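Uncharacterized protein (Bombyx mori, PDB 5AZ0) probably catalyses the NAD(P)H-dependent reduction of aldehydes and ketones to alcohols, as an aldo-keto reductase of the silkworm. Local coordinates at residues G82-V85 with Q86-I89. Sequence-based numbering, arbitrary orientation.
Sequences GQVV and QEKI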
ATOM      1  N   GLY A  82       9.750  11.546  -8.050  1.00 22.98           N
ATOM      2  CA  GLY A  82      10.647  11.260  -9.187  1.00 28.66           C
ATOM      3  C   GLY A  82      11.948  12.046  -9.216  1.00 27.52           C
ATOM      4  O   GLY A  82      12.969  11.540  -9.687  1.00 27.95           O
ATOM      5  N   GLN A  83      11.877  13.298  -8.765  1.00 31.51           N
ATOM      6  CA  GLN A  83      13.087  14.150  -8.574  1.00 35.10           C
ATOM      7  C   GLN A  83      14.030  13.495  -7.551  1.00 31.79           C
ATOM      8  O   GLN A  83      15.206  13.307  -7.816  1.00 34.02           O
ATOM      9  CB  GLN A  83      12.647  15.520  -8.109  1.00 42.46           C
ATOM     10  CG  GLN A  83      13.580  16.701  -8.340  1.00 60.15           C
ATOM     11  CD  GLN A  83      12.758  17.992  -8.269  1.00 74.38           C
ATOM     12  OE1 GLN A  83      11.894  18.247  -9.130  1.00 79.98           O
ATOM     13  NE2 GLN A  83      12.957  18.771  -7.202  1.00 76.02           N
ATOM     14  N   VAL A  84      13.492  13.042  -6.411  1.00 31.56           N
ATOM     15  CA  VAL A  84      14.322  12.392  -5.393  1.00 30.13           C
ATOM     16  C   VAL A  84      14.970  11.161  -5.968  1.00 32.49           C
ATOM     17  O   VAL A  84      16.178  10.978  -5.788  1.00 29.64           O
ATOM     18  CB  VAL A  84      13.559  12.061  -4.087  1.00 36.24           C
ATOM     19  CG1 VAL A  84      14.396  11.264  -3.108  1.00 34.82           C
ATOM     20  CG2 VAL A  84      13.042  13.331  -3.403  1.00 35.62           C
ATOM     21  N   VAL A  85      14.191  10.330  -6.662  1.00 27.17           N
ATOM     22  CA  VAL A  85      14.752   9.129  -7.272  1.00 29.38           C
ATOM     23  C   VAL A  85      15.902   9.456  -8.236  1.00 29.78           C
ATOM     24  O   VAL A  85      16.916   8.748  -8.284  1.00 30.26           O
ATOM     25  CB  VAL A  85      13.672   8.299  -8.024  1.00 28.74           C
ATOM     26  CG1 VAL A  85      14.292   7.237  -8.965  1.00 25.25           C
ATOM     27  CG2 VAL A  85      12.700   7.668  -7.016  1.00 29.49           C
ATOM     28  N   GLN A  86      15.688  10.455  -9.068  1.00 31.83           N
ATOM     29  CA  GLN A  86      16.706  10.852 -10.043  1.00 33.85           C
ATOM     30  C   GLN A  86      17.988  11.363  -9.310  1.00 33.56           C
ATOM     31  O   GLN A  86      19.119  11.030  -9.703  1.00 33.45           O
ATOM     32  CB  GLN A  86      16.159  11.896 -11.002  1.00 33.16           C
ATOM     33  CG  GLN A  86      17.114  12.224 -12.160  1.00 34.79           C
ATOM     34  CD  GLN A  86      17.509  11.018 -12.969  1.00 38.03           C
ATOM     35  OE1 GLN A  86      16.663  10.346 -13.520  1.00 36.73           O
ATOM     36  NE2 GLN A  86      18.790  10.721 -13.025  1.00 39.93           N
ATOM     37  N   GLU A  87      17.783  12.114  -8.244  1.00 34.25           N
ATOM     38  CA  GLU A  87      18.908  12.582  -7.392  1.00 37.77           C
ATOM     39  C   GLU A  87      19.719  11.451  -6.843  1.00 47.01           C
ATOM     40  O   GLU A  87      20.951  11.523  -6.911  1.00 46.80           O
ATOM     41  CB  GLU A  87      18.441  13.444  -6.261  1.00 37.80           C
ATOM     42  CG  GLU A  87      18.035  14.813  -6.772  1.00 45.00           C
ATOM     43  CD  GLU A  87      17.222  15.658  -5.774  1.00 53.47           C
ATOM     44  OE1 GLU A  87      16.919  15.216  -4.629  1.00 56.39           O
ATOM     45  OE2 GLU A  87      16.870  16.792  -6.163  1.00 49.99           O
ATOM     46  N   LYS A  88      19.053  10.371  -6.376  1.00 40.11           N
ATOM     47  CA  LYS A  88      19.781   9.305  -5.712  1.00 37.37           C
ATOM     48  C   LYS A  88      20.523   8.494  -6.737  1.00 36.07           C
ATOM     49  O   LYS A  88      21.602   7.914  -6.457  1.00 34.87           O
ATOM     50  CB  LYS A  88      18.863   8.398  -4.895  1.00 36.05           C
ATOM     51  CG  LYS A  88      17.990   9.160  -3.910  1.00 35.98           C
ATOM     52  CD  LYS A  88      18.738  10.033  -2.922  1.00 40.49           C
ATOM     53  CE  LYS A  88      19.828   9.306  -2.157  1.00 42.02           C
ATOM     54  NZ  LYS A  88      20.234  10.110  -0.931  1.00 42.34           N
ATOM     55  N   ILE A  89      19.913   8.400  -7.915  1.00 33.10           N
ATOM     56  CA  ILE A  89      20.572   7.754  -9.033  1.00 37.02           C
ATOM     57  C   ILE A  89      21.820   8.566  -9.482  1.00 40.03           C
ATOM     58  O   ILE A  89      22.851   7.966  -9.796  1.00 36.17           O
ATOM     59  CB  ILE A  89      19.621   7.564 -10.224  1.00 36.33           C
ATOM     60  CG1 ILE A  89      18.591   6.452  -9.891  1.00 34.78           C
ATOM     61  CG2 ILE A  89      20.422   7.222 -11.497  1.00 39.15           C
ATOM     62  CD1 ILE A  89      17.493   6.206 -10.912  1.00 35.61           C
TER
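Four successive i to i+4 backbone hydrogen bonds, from the N-H groups of Gln86, Glu87, Lys88 and Ile89 to the carbonyls of Gly82, Gln83, Val84 and Val85, tie two consecutive turns of alpha-helix 78-90 together. This helix is the crossover of the beta-alpha-beta unit formed with strands 68-70 and 100-105 in the TIM barrel of the aldo-keto reductase family. The bond from Glu87 N to Gln83 O measures 2.9 Å. Val85 O accepts twice: besides Ile89 N at 3.0 Å it takes a weak, strongly bent bond from Lys88 N.

Toward the chain that follows the helix, Val85 and Ile89 run side by side in the same direction, and Val85 CG1 meets Ile89 CD1 at 3.9 Å. Ile89 CG1 stands anti to its own carbonyl carbon (chi1 -72°), which carries the branch back over Val85 O. Val85 also packs on Leu99 and Ile89 on Val94, both in that following chain. Val84 turns instead to Leu55 and Leu58 of helix 51-64.

Lys88 starts against the preceding turn, with CG 3.2 Å from Val84 O and also lying beside Val84 CG1. Two bends in its chain then lead the ammonium away to salt bridges with Asp63 and Glu91 and a hydrogen bond to Ser59 OG, so a charge rooted on this helix joins it to helix 51-64.

The exposed flank is polar. Gln86 NE2 bonds to Asn90 OD1, and the side chains of Gln83 and Glu87 slant across each other, amide and carboxylate planes 54° apart, with Glu87 OE2 touching the aliphatic CG of Gln83 at 3.9 Å.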